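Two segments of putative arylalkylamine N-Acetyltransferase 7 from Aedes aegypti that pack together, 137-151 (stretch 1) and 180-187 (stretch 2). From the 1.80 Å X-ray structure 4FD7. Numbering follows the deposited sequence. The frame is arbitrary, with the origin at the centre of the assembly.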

ATOM      1  N   ASN A 137       3.037  14.354   9.559  1.00 13.09           N
ATOM      2  CA  ASN A 137       2.277  15.006  10.624  1.00 15.52           C
ATOM      3  C   ASN A 137       0.762  15.015  10.339  1.00 17.03           C
ATOM      4  O   ASN A 137       0.059  15.994  10.610  1.00 13.55           O
ATOM      5  CB  ASN A 137       2.821  16.427  10.799  1.00 17.07           C
ATOM      6  CG  ASN A 137       2.334  17.113  12.058  1.00 19.80           C
ATOM      7  OD1 ASN A 137       1.901  16.472  13.030  1.00 21.02           O
ATOM      8  ND2 ASN A 137       2.421  18.441  12.057  1.00 17.60           N
ATOM      9  N   ILE A 138       0.268  13.891   9.822  1.00 16.68           N
ATOM     10  CA  ILE A 138      -1.107  13.775   9.319  1.00 15.54           C
ATOM     11  C   ILE A 138      -2.208  14.128  10.342  1.00 15.53           C
ATOM     12  O   ILE A 138      -3.156  14.871  10.021  1.00 14.77           O
ATOM     13  CB  ILE A 138      -1.343  12.361   8.728  1.00 16.23           C
ATOM     14  CG1 ILE A 138      -0.387  12.106   7.551  1.00 15.31           C
ATOM     15  CG2 ILE A 138      -2.780  12.202   8.273  1.00 14.61           C
ATOM     16  CD1 ILE A 138      -0.648  13.026   6.331  1.00 14.41           C
ATOM     17  N   PHE A 139      -2.075  13.636  11.570  1.00 15.64           N
ATOM     18  CA  PHE A 139      -3.151  13.785  12.558  1.00 14.77           C
ATOM     19  C   PHE A 139      -3.362  15.229  12.942  1.00 14.70           C
ATOM     20  O   PHE A 139      -4.485  15.710  12.945  1.00 14.97           O
ATOM     21  CB  PHE A 139      -2.878  12.968  13.825  1.00 16.73           C
ATOM     22  CG  PHE A 139      -2.725  11.501  13.568  1.00 18.07           C
ATOM     23  CD1 PHE A 139      -3.834  10.712  13.282  1.00 14.98           C
ATOM     24  CD2 PHE A 139      -1.470  10.912  13.594  1.00 18.45           C
ATOM     25  CE1 PHE A 139      -3.691   9.349  13.044  1.00 17.23           C
ATOM     26  CE2 PHE A 139      -1.326   9.545  13.355  1.00 17.23           C
ATOM     27  CZ  PHE A 139      -2.440   8.774  13.071  1.00 17.53           C
ATOM     28  N   ASP A 140      -2.276  15.934  13.244  1.00 15.57           N
ATOM     29  CA  ASP A 140      -2.390  17.346  13.596  1.00 16.94           C
ATOM     30  C   ASP A 140      -2.718  18.235  12.398  1.00 15.68           C
ATOM     31  O   ASP A 140      -3.461  19.197  12.528  1.00 16.56           O
ATOM     32  CB  ASP A 140      -1.119  17.839  14.283  1.00 18.87           C
ATOM     33  CG  ASP A 140      -0.977  17.305  15.697  1.00 20.40           C
ATOM     34  OD1 ASP A 140      -2.001  16.946  16.309  1.00 19.65           O
ATOM     35  OD2 ASP A 140       0.165  17.264  16.204  1.00 22.04           O
ATOM     36  N   ARG A 141      -2.156  17.919  11.237  1.00 15.86           N
ATOM     37  CA  ARG A 141      -2.416  18.710  10.039  1.00 15.47           C
ATOM     38  C   ARG A 141      -3.879  18.672   9.630  1.00 16.28           C
ATOM     39  O   ARG A 141      -4.429  19.680   9.182  1.00 16.19           O
ATOM     40  CB  ARG A 141      -1.542  18.243   8.879  1.00 16.11           C
ATOM     41  CG  ARG A 141      -0.208  18.966   8.833  1.00 17.90           C
ATOM     42  CD  ARG A 141       0.630  18.538   7.650  1.00 18.95           C
ATOM     43  NE  ARG A 141      -0.067  18.698   6.374  1.00 19.84           N
ATOM     44  CZ  ARG A 141      -0.213  17.720   5.485  1.00 20.54           C
ATOM     45  NH1 ARG A 141       0.285  16.512   5.741  1.00 19.59           N
ATOM     46  NH2 ARG A 141      -0.859  17.939   4.340  1.00 17.74           N
ATOM     47  N   TYR A 142      -4.506  17.511   9.770  1.00 13.62           N
ATOM     48  CA  TYR A 142      -5.913  17.404   9.395  1.00 17.23           C
ATOM     49  C   TYR A 142      -6.885  17.392  10.579  1.00 16.51           C
ATOM     50  O   TYR A 142      -8.103  17.357  10.375  1.00 15.57           O
ATOM     51  CB  TYR A 142      -6.131  16.156   8.549  1.00 14.87           C
ATOM     52  CG  TYR A 142      -5.598  16.250   7.138  1.00 15.75           C
ATOM     53  CD1 TYR A 142      -4.401  15.648   6.778  1.00 16.09           C
ATOM     54  CD2 TYR A 142      -6.321  16.908   6.152  1.00 16.16           C
ATOM     55  CE1 TYR A 142      -3.936  15.708   5.460  1.00 16.66           C
ATOM     56  CE2 TYR A 142      -5.861  16.979   4.852  1.00 15.36           C
ATOM     57  CZ  TYR A 142      -4.675  16.385   4.504  1.00 18.42           C
ATOM     58  OH  TYR A 142      -4.247  16.473   3.186  1.00 16.52           O
ATOM     59  N   ASN A 143      -6.349  17.428  11.798  1.00 15.65           N
ATOM     60  CA  ASN A 143      -7.160  17.347  13.012  1.00 14.82           C
ATOM     61  C   ASN A 143      -8.046  16.115  12.963  1.00 16.82           C
ATOM     62  O   ASN A 143      -9.277  16.204  13.089  1.00 15.30           O
ATOM     63  CB  ASN A 143      -8.022  18.608  13.208  1.00 18.59           C
ATOM     64  CG  ASN A 143      -8.616  18.695  14.606  1.00 22.20           C
ATOM     65  OD1 ASN A 143      -7.981  18.295  15.575  1.00 20.68           O
ATOM     66  ND2 ASN A 143      -9.832  19.230  14.715  1.00 23.95           N
ATOM     67  N   VAL A 144      -7.417  14.971  12.705  1.00 14.13           N
ATOM     68  CA  VAL A 144      -8.105  13.691  12.750  1.00 16.64           C
ATOM     69  C   VAL A 144      -7.354  12.747  13.677  1.00 15.29           C
ATOM     70  O   VAL A 144      -6.167  12.949  13.956  1.00 17.08           O
ATOM     71  CB  VAL A 144      -8.224  13.041  11.353  1.00 15.61           C
ATOM     72  CG1 VAL A 144      -9.012  13.938  10.425  1.00 16.25           C
ATOM     73  CG2 VAL A 144      -6.837  12.760  10.776  1.00 16.54           C
ATOM     74  N   ASP A 145      -8.054  11.717  14.140  1.00 16.77           N
ATOM     75  CA  ASP A 145      -7.467  10.696  14.987  1.00 17.14           C
ATOM     76  C   ASP A 145      -7.151   9.417  14.217  1.00 17.50           C
ATOM     77  O   ASP A 145      -6.417   8.564  14.709  1.00 17.35           O
ATOM     78  CB  ASP A 145      -8.406  10.387  16.157  1.00 17.54           C
ATOM     79  CG  ASP A 145      -8.511  11.537  17.134  1.00 20.60           C
ATOM     80  OD1 ASP A 145      -7.530  12.310  17.262  1.00 18.73           O
ATOM     81  OD2 ASP A 145      -9.577  11.672  17.781  1.00 20.83           O
ATOM     82  N   HIS A 146      -7.698   9.283  13.013  1.00 16.05           N
ATOM     83  CA  HIS A 146      -7.474   8.073  12.228  1.00 16.08           C
ATOM     84  C   HIS A 146      -7.282   8.374  10.748  1.00 15.88           C
ATOM     85  O   HIS A 146      -7.802   9.369  10.239  1.00 15.81           O
ATOM     86  CB  HIS A 146      -8.649   7.103  12.376  1.00 17.12           C
ATOM     87  CG  HIS A 146      -9.102   6.903  13.787  1.00 18.69           C
ATOM     88  ND1 HIS A 146      -8.401   6.135  14.689  1.00 19.01           N
ATOM     89  CD2 HIS A 146     -10.194   7.363  14.445  1.00 19.21           C
ATOM     90  CE1 HIS A 146      -9.037   6.136  15.850  1.00 20.22           C
ATOM     91  NE2 HIS A 146     -10.126   6.869  15.728  1.00 21.96           N
ATOM     92  N   TYR A 147      -6.546   7.500  10.061  1.00 14.86           N
ATOM     93  CA  TYR A 147      -6.522   7.510   8.593  1.00 14.06           C
ATOM     94  C   TYR A 147      -6.190   6.147   7.988  1.00 12.03           C
ATOM     95  O   TYR A 147      -5.495   5.346   8.581  1.00 12.42           O
ATOM     96  CB  TYR A 147      -5.582   8.578   8.036  1.00 15.66           C
ATOM     97  CG  TYR A 147      -4.095   8.376   8.286  1.00 14.65           C
ATOM     98  CD1 TYR A 147      -3.319   7.566   7.453  1.00 12.86           C
ATOM     99  CD2 TYR A 147      -3.458   9.037   9.323  1.00 16.13           C
ATOM    100  CE1 TYR A 147      -1.950   7.416   7.669  1.00 15.30           C
ATOM    101  CE2 TYR A 147      -2.107   8.899   9.541  1.00 15.48           C
ATOM    102  CZ  TYR A 147      -1.355   8.093   8.716  1.00 16.96           C
ATOM    103  OH  TYR A 147      -0.003   7.957   8.947  1.00 18.26           O
ATOM    104  N   LEU A 148      -6.682   5.901   6.781  1.00 13.01           N
ATOM    105  CA  LEU A 148      -6.425   4.642   6.095  1.00 11.75           C
ATOM    106  C   LEU A 148      -5.003   4.636   5.536  1.00 12.69           C
ATOM    107  O   LEU A 148      -4.666   5.458   4.699  1.00 12.12           O
ATOM    108  CB  LEU A 148      -7.412   4.450   4.943  1.00 11.73           C
ATOM    109  CG  LEU A 148      -7.293   3.106   4.224  1.00 11.90           C
ATOM    110  CD1 LEU A 148      -7.557   1.958   5.185  1.00 10.26           C
ATOM    111  CD2 LEU A 148      -8.258   3.060   3.040  1.00 15.06           C
ATOM    112  N   ASN A 149      -4.188   3.702   6.015  1.00 14.40           N
ATOM    113  CA  ASN A 149      -2.793   3.572   5.620  1.00 12.83           C
ATOM    114  C   ASN A 149      -2.595   2.251   4.900  1.00 13.27           C
ATOM    115  O   ASN A 149      -3.515   1.414   4.833  1.00 13.84           O
ATOM    116  CB  ASN A 149      -1.915   3.617   6.865  1.00 14.54           C
ATOM    117  CG  ASN A 149      -0.445   3.892   6.561  1.00 15.21           C
ATOM    118  OD1 ASN A 149      -0.042   4.118   5.416  1.00 16.08           O
ATOM    119  ND2 ASN A 149       0.363   3.880   7.605  1.00 19.68           N
ATOM    120  N   ALA A 150      -1.381   2.042   4.398  1.00 13.67           N
ATOM    121  CA  ALA A 150      -1.076   0.870   3.588  1.00 12.20           C
ATOM    122  C   ALA A 150       0.342   0.380   3.822  1.00 14.88           C
ATOM    123  O   ALA A 150       1.224   1.153   4.195  1.00 15.56           O
ATOM    124  CB  ALA A 150      -1.251   1.195   2.134  1.00 13.71           C
ATOM    125  N   MET A 151       0.562  -0.902   3.552  1.00 13.96           N
ATOM    126  CA  MET A 151       1.903  -1.478   3.569  1.00 17.00           C
ATOM    127  C   MET A 151       2.098  -2.282   2.293  1.00 16.05           C
ATOM    128  O   MET A 151       2.283  -3.496   2.343  1.00 19.36           O
ATOM    129  CB  MET A 151       2.097  -2.383   4.790  1.00 18.70           C
ATOM    130  CG  MET A 151       3.509  -2.940   4.967  1.00 18.40           C
ATOM    131  SD  MET A 151       4.773  -1.676   5.074  1.00 27.89           S
ATOM    132  CE  MET A 151       5.798  -2.054   3.649  1.00 23.62           C
ATOM    133  N   GLY A 180     -16.424   5.205   7.594  1.00 14.93           N
ATOM    134  CA  GLY A 180     -16.438   6.463   8.325  1.00 17.11           C
ATOM    135  C   GLY A 180     -15.086   7.124   8.538  1.00 19.28           C
ATOM    136  O   GLY A 180     -14.896   7.866   9.502  1.00 19.71           O
ATOM    137  N   LEU A 181     -14.136   6.859   7.651  1.00 16.59           N
ATOM    138  CA  LEU A 181     -12.846   7.543   7.721  1.00 15.26           C
ATOM    139  C   LEU A 181     -12.854   8.725   6.775  1.00 18.44           C
ATOM    140  O   LEU A 181     -13.437   8.647   5.687  1.00 16.23           O
ATOM    141  CB  LEU A 181     -11.714   6.577   7.360  1.00 16.58           C
ATOM    142  CG  LEU A 181     -11.441   5.414   8.322  1.00 13.93           C
ATOM    143  CD1 LEU A 181     -10.583   4.374   7.616  1.00 15.01           C
ATOM    144  CD2 LEU A 181     -10.738   5.889   9.597  1.00 14.17           C
ATOM    145  N   LYS A 182     -12.192   9.811   7.171  1.00 15.51           N
ATOM    146  CA  LYS A 182     -12.193  11.035   6.356  1.00 19.77           C
ATOM    147  C   LYS A 182     -11.004  11.103   5.406  1.00 18.48           C
ATOM    148  O   LYS A 182     -11.006  11.874   4.449  1.00 18.61           O
ATOM    149  CB  LYS A 182     -12.149  12.278   7.255  1.00 19.05           C
ATOM    150  CG  LYS A 182     -13.236  12.345   8.337  1.00 20.67           C
ATOM    151  CD  LYS A 182     -13.124  13.681   9.074  1.00 25.82           C
ATOM    152  CE  LYS A 182     -14.174  13.809  10.164  1.00 24.08           C
ATOM    153  NZ  LYS A 182     -14.144  15.180  10.743  1.00 30.26           N
ATOM    154  N   LEU A 183      -9.984  10.298   5.681  1.00 15.37           N
ATOM    155  CA  LEU A 183      -8.683  10.520   5.079  1.00 15.28           C
ATOM    156  C   LEU A 183      -7.943   9.228   4.874  1.00 14.04           C
ATOM    157  O   LEU A 183      -8.008   8.330   5.719  1.00 14.35           O
ATOM    158  CB  LEU A 183      -7.849  11.387   6.029  1.00 18.16           C
ATOM    159  CG  LEU A 183      -6.494  11.947   5.638  1.00 19.70           C
ATOM    160  CD1 LEU A 183      -6.617  12.979   4.519  1.00 17.63           C
ATOM    161  CD2 LEU A 183      -5.885  12.588   6.859  1.00 18.18           C
ATOM    162  N   SER A 184      -7.234   9.137   3.753  1.00 14.92           N
ATOM    163  CA  SER A 184      -6.208   8.104   3.599  1.00 12.61           C
ATOM    164  C   SER A 184      -4.877   8.814   3.402  1.00 12.99           C
ATOM    165  O   SER A 184      -4.830   9.869   2.782  1.00 13.04           O
ATOM    166  CB  SER A 184      -6.501   7.204   2.394  1.00 11.78           C
ATOM    167  OG  SER A 184      -5.521   6.164   2.297  1.00 12.07           O
ATOM    168  N   ALA A 185      -3.801   8.263   3.947  1.00 11.87           N
ATOM    169  CA  ALA A 185      -2.455   8.765   3.651  1.00 10.47           C
ATOM    170  C   ALA A 185      -1.513   7.587   3.581  1.00 11.27           C
ATOM    171  O   ALA A 185      -1.724   6.575   4.224  1.00 14.02           O
ATOM    172  CB  ALA A 185      -1.975   9.742   4.688  1.00 11.67           C
ATOM    173  N   THR A 186      -0.463   7.722   2.792  1.00 13.20           N
ATOM    174  CA  THR A 186       0.401   6.579   2.549  1.00 15.00           C
ATOM    175  C   THR A 186       1.763   7.079   2.115  1.00 14.43           C
ATOM    176  O   THR A 186       1.878   8.187   1.577  1.00 12.18           O
ATOM    177  CB  THR A 186      -0.261   5.625   1.503  1.00 13.84           C
ATOM    178  OG1 THR A 186      -1.301   4.878   2.150  1.00 13.65           O
ATOM    179  CG2 THR A 186       0.734   4.645   0.881  1.00 14.80           C
ATOM    180  N   CYS A 187       2.803   6.309   2.413  1.00 13.73           N
ATOM    181  CA  CYS A 187       4.121   6.592   1.861  1.00 13.90           C
ATOM    182  C   CYS A 187       4.233   5.881   0.523  1.00 15.94           C
ATOM    183  O   CYS A 187       4.251   4.656   0.473  1.00 15.85           O
ATOM    184  CB  CYS A 187       5.234   6.103   2.796  1.00 16.66           C
ATOM    185  SG  CYS A 187       6.872   6.390   2.090  1.00 19.33           S
TER
HETATM  186  O   HOH W   1     -11.941  15.310  12.146  1.00 27.36           O
HETATM  187  O   HOH W   2      -9.810   9.720   8.906  1.00 31.89           O
HETATM  188  O   HOH W   3       2.501   4.193   4.426  1.00 18.38           O

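Strand 146-150 and strand 183-187 run side by side in roughly the same direction, 39° apart, and the helix 138-142 that precedes the first strand lies over the side chains of L183 and A185; together the two stretches bury 626 Å². Backbone hydrogen bonds are few and centred on L148, which forms a single bridge with S184 (CA to CA 4.3 Å). L148 N donates to L183 O at 3.0 Å and nearly straight (163°), while L148 O accepts from A185 N, also at 3.0 Å. The same carbonyl takes a short bond from the hydroxyl, S184 OG to L148 O 2.6 Å; with chi1 in t, the small serine side chain reaches back to the neighbouring backbone although its CA-to-CB bond points away overall. CA-H...O contacts line the seam: Y147 CA to L183 O 3.3 Å, S184 CA to L148 O 3.3 Å and N149 CA to A185 O 3.5 Å.

Beyond the bridge, water takes over from direct bonds. N149 OD1 accepts from A150 N within its own strand (2.7 Å) and also from water 3 (2.7 Å), which in turn accepts from C187 N (2.9 Å). At the other end, water 2 links H146 O (2.4 Å) to K182 N (2.9 Å). Water 1 joins N143 O (3.0 Å) to K182 NZ (2.6 Å): the extended lysine, its chi2 to chi4 all t, carries its amine out to this water while its aliphatic part passes V144, K182 CD to V144 CG1 4.3 Å.

Apolar packing centres on L183, which has the largest area covered by the opposing stretch. Its branched end fills a pocket formed by helix and loop: L183 CD2 lies 3.4 Å from I138 CG2, 3.4 Å from Y142 CD1 and 4.0 Å from V144 CG2, and L183 CD1 sits over one face of the Y142 ring, 3.9 Å from its centroid and 9° off the normal, a CH-pi contact. I138 and Y142, one helical turn apart, both point toward stretch 2, so a single leucine can meet both. A185 also points toward stretch 1; its methyl A185 CB touches I138 CD1 (3.9 Å) and Y147 CD1 (3.8 Å), a compact fit between helix and strand.

A second apolar patch forms around L181: L181 CD1 meets L148 CB at 4.1 Å and L181 CD2 meets H146 CB at 3.7 Å, so the histidine contributes its methylene here.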